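PDB 1F1E: histone FOLD protein from Methanopyrus kandleri, which is an archaeal histone that carries two histone folds in one chain and probably packages DNA. Local coordinates for residues E40-A45 with N109-R114. Sequence-based numbering, arbitrary orientation. Where two conformers were deposited one is given.
Sequences EYVANA and NKLICR
Helices 25-51 and 102-129 come closest, within segments 40-45 and 109-114, at Val42 and Ile112, whose CA atoms are 7.5 Å apart. The touching side chains are one from the first segment and two from the second. All three are buried and apolar, and no hydrogen bond crosses between the segments. Val42 points its CB at the other helix and uses CB and one of its methyls. That methyl, CG1, is anti to the backbone N (chi1 175°). It lies 3.7 Å from CD2 of Leu111. The same CG1 is 4.1 Å from CG2 of Ile112, which is equally far from Val42 CB. Val42 therefore meets a methyl from each of two consecutive residues. Leu111 touches with one branch, CD2. Ile112 uses its short branch. Its CG1 sits between the backbone N and the carbonyl carbon (chi1 65°), while CG2 is anti to the carbonyl carbon and faces Val42. Both partners lie obliquely across the valine.

The segments belong to the long helices 25-51 and 102-129. Each is the central helix of a histone fold, flanked by shorter helices. The two folds here share one chain, and their long helices meet as in the handshake pairing of histone dimers. The centre of the contact is about 5 Å from the centre of the chain. Helix 60-70 supplies Leu66 against Val42 and Ala67 against Leu111. Val88 of helix 85-94 packs on Ile112, and Tyr108 also touches Val42. Nearby on helix 25-51, Tyr41 reaches the second subunit, where its OH hydrogen-bonds to Val69 O of that chain.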
loop_
_atom_site.group_PDB
_atom_site.type_symbol
_atom_site.label_atom_id
_atom_site.label_comp_id
_atom_site.label_asym_id
_atom_site.label_seq_id
_atom_site.Cartn_x
_atom_site.Cartn_y
_atom_site.Cartn_z
ATOM N N GLU A 40 -9.480 -8.260 -5.606
ATOM C CA GLU A 40 -10.572 -7.874 -4.727
ATOM C C GLU A 40 -10.182 -6.714 -3.837
ATOM O O GLU A 40 -10.980 -5.796 -3.626
ATOM C CB GLU A 40 -11.017 -9.122 -3.949
ATOM C CG GLU A 40 -12.130 -8.835 -2.990
ATOM C CD GLU A 40 -12.894 -10.051 -2.524
ATOM O OE1 GLU A 40 -12.493 -11.151 -2.844
ATOM O OE2 GLU A 40 -13.903 -9.831 -1.879
ATOM N N TYR A 41 -8.985 -6.744 -3.304
ATOM C CA TYR A 41 -8.457 -5.693 -2.496
ATOM C C TYR A 41 -8.471 -4.365 -3.260
ATOM O O TYR A 41 -8.863 -3.327 -2.778
ATOM C CB TYR A 41 -7.036 -6.084 -2.031
ATOM C CG TYR A 41 -6.241 -4.873 -1.596
ATOM C CD1 TYR A 41 -6.343 -4.246 -0.375
ATOM C CD2 TYR A 41 -5.305 -4.352 -2.460
ATOM C CE1 TYR A 41 -5.564 -3.157 -0.086
ATOM C CE2 TYR A 41 -4.511 -3.247 -2.193
ATOM C CZ TYR A 41 -4.662 -2.657 -0.962
ATOM O OH TYR A 41 -3.876 -1.550 -0.666
ATOM N N VAL A 42 -8.018 -4.420 -4.525
ATOM C CA VAL A 42 -7.956 -3.243 -5.371
ATOM C C VAL A 42 -9.360 -2.755 -5.666
ATOM O O VAL A 42 -9.632 -1.569 -5.636
ATOM C CB VAL A 42 -7.174 -3.469 -6.651
ATOM C CG1 VAL A 42 -7.237 -2.260 -7.540
ATOM C CG2 VAL A 42 -5.705 -3.773 -6.306
ATOM N N ALA A 43 -10.292 -3.619 -5.894
ATOM C CA ALA A 43 -11.680 -3.214 -6.160
ATOM C C ALA A 43 -12.309 -2.566 -4.919
ATOM O O ALA A 43 -12.996 -1.517 -5.012
ATOM C CB ALA A 43 -12.453 -4.419 -6.616
ATOM N N ASN A 44 -12.041 -3.156 -3.736
ATOM C CA ASN A 44 -12.526 -2.536 -2.501
ATOM C C ASN A 44 -11.882 -1.181 -2.286
ATOM O O ASN A 44 -12.551 -0.244 -1.854
ATOM C CB ASN A 44 -12.291 -3.450 -1.281
ATOM N N ALA A 45 -10.615 -1.088 -2.631
ATOM C CA ALA A 45 -9.934 0.220 -2.512
ATOM C C ALA A 45 -10.512 1.241 -3.439
ATOM O O ALA A 45 -10.694 2.391 -3.040
ATOM C CB ALA A 45 -8.460 0.005 -2.788
ATOM N N ASN A 109 -8.700 -2.809 -14.870
ATOM C CA ASN A 109 -8.111 -3.971 -15.506
ATOM C C ASN A 109 -6.614 -3.782 -15.750
ATOM O O ASN A 109 -5.823 -4.667 -15.355
ATOM C CB ASN A 109 -8.868 -4.212 -16.819
ATOM C CG ASN A 109 -8.883 -5.639 -17.270
ATOM O OD1 ASN A 109 -8.266 -6.533 -16.732
ATOM N ND2 ASN A 109 -9.671 -5.820 -18.339
ATOM N N LYS A 110 -6.221 -2.653 -16.310
ATOM C CA LYS A 110 -4.773 -2.420 -16.490
ATOM C C LYS A 110 -4.035 -2.396 -15.182
ATOM O O LYS A 110 -2.928 -2.899 -15.095
ATOM C CB LYS A 110 -4.582 -1.066 -17.209
ATOM C CG LYS A 110 -4.942 -1.141 -18.676
ATOM C CD LYS A 110 -4.535 0.409 -19.372
ATOM N N LEU A 111 -4.634 -1.865 -14.126
ATOM C CA LEU A 111 -3.973 -1.838 -12.838
ATOM C C LEU A 111 -3.746 -3.248 -12.327
ATOM O O LEU A 111 -2.647 -3.540 -11.868
ATOM C CB LEU A 111 -4.838 -1.023 -11.884
ATOM C CG LEU A 111 -4.368 -0.861 -10.438
ATOM C CD1 LEU A 111 -2.920 -0.379 -10.358
ATOM C CD2 LEU A 111 -5.273 0.053 -9.635
ATOM N N ILE A 112 -4.748 -4.098 -12.277
ATOM C CA ILE A 112 -4.535 -5.402 -11.689
ATOM C C ILE A 112 -3.626 -6.228 -12.575
ATOM O O ILE A 112 -2.854 -7.050 -12.089
ATOM C CB ILE A 112 -5.870 -6.098 -11.340
ATOM C CG1 ILE A 112 -6.750 -6.447 -12.513
ATOM C CG2 ILE A 112 -6.630 -5.293 -10.302
ATOM C CD1 ILE A 112 -7.947 -7.312 -12.168
ATOM N N CYS A 113 -3.717 -6.073 -13.897
ATOM C CA CYS A 113 -2.844 -6.850 -14.764
ATOM C C CYS A 113 -1.397 -6.355 -14.678
ATOM O O CYS A 113 -0.514 -7.216 -14.567
ATOM C CB CYS A 113 -3.376 -6.821 -16.182
ATOM S SG CYS A 113 -4.955 -7.655 -16.386
ATOM N N ARG A 114 -1.231 -5.043 -14.717
ATOM C CA ARG A 114 0.109 -4.515 -14.593
ATOM C C ARG A 114 0.688 -4.881 -13.236
ATOM O O ARG A 114 1.863 -5.227 -13.113
ATOM C CB ARG A 114 0.139 -3.021 -14.772
ATOM C CG ARG A 114 1.478 -2.367 -14.521
ATOM C CD ARG A 114 2.589 -2.848 -15.468
ATOM N NE ARG A 114 3.831 -2.370 -14.969
ATOM C CZ ARG A 114 5.036 -2.906 -14.987
ATOM N NH1 ARG A 114 5.229 -4.068 -15.562
ATOM N NH2 ARG A 114 6.038 -2.261 -14.419
#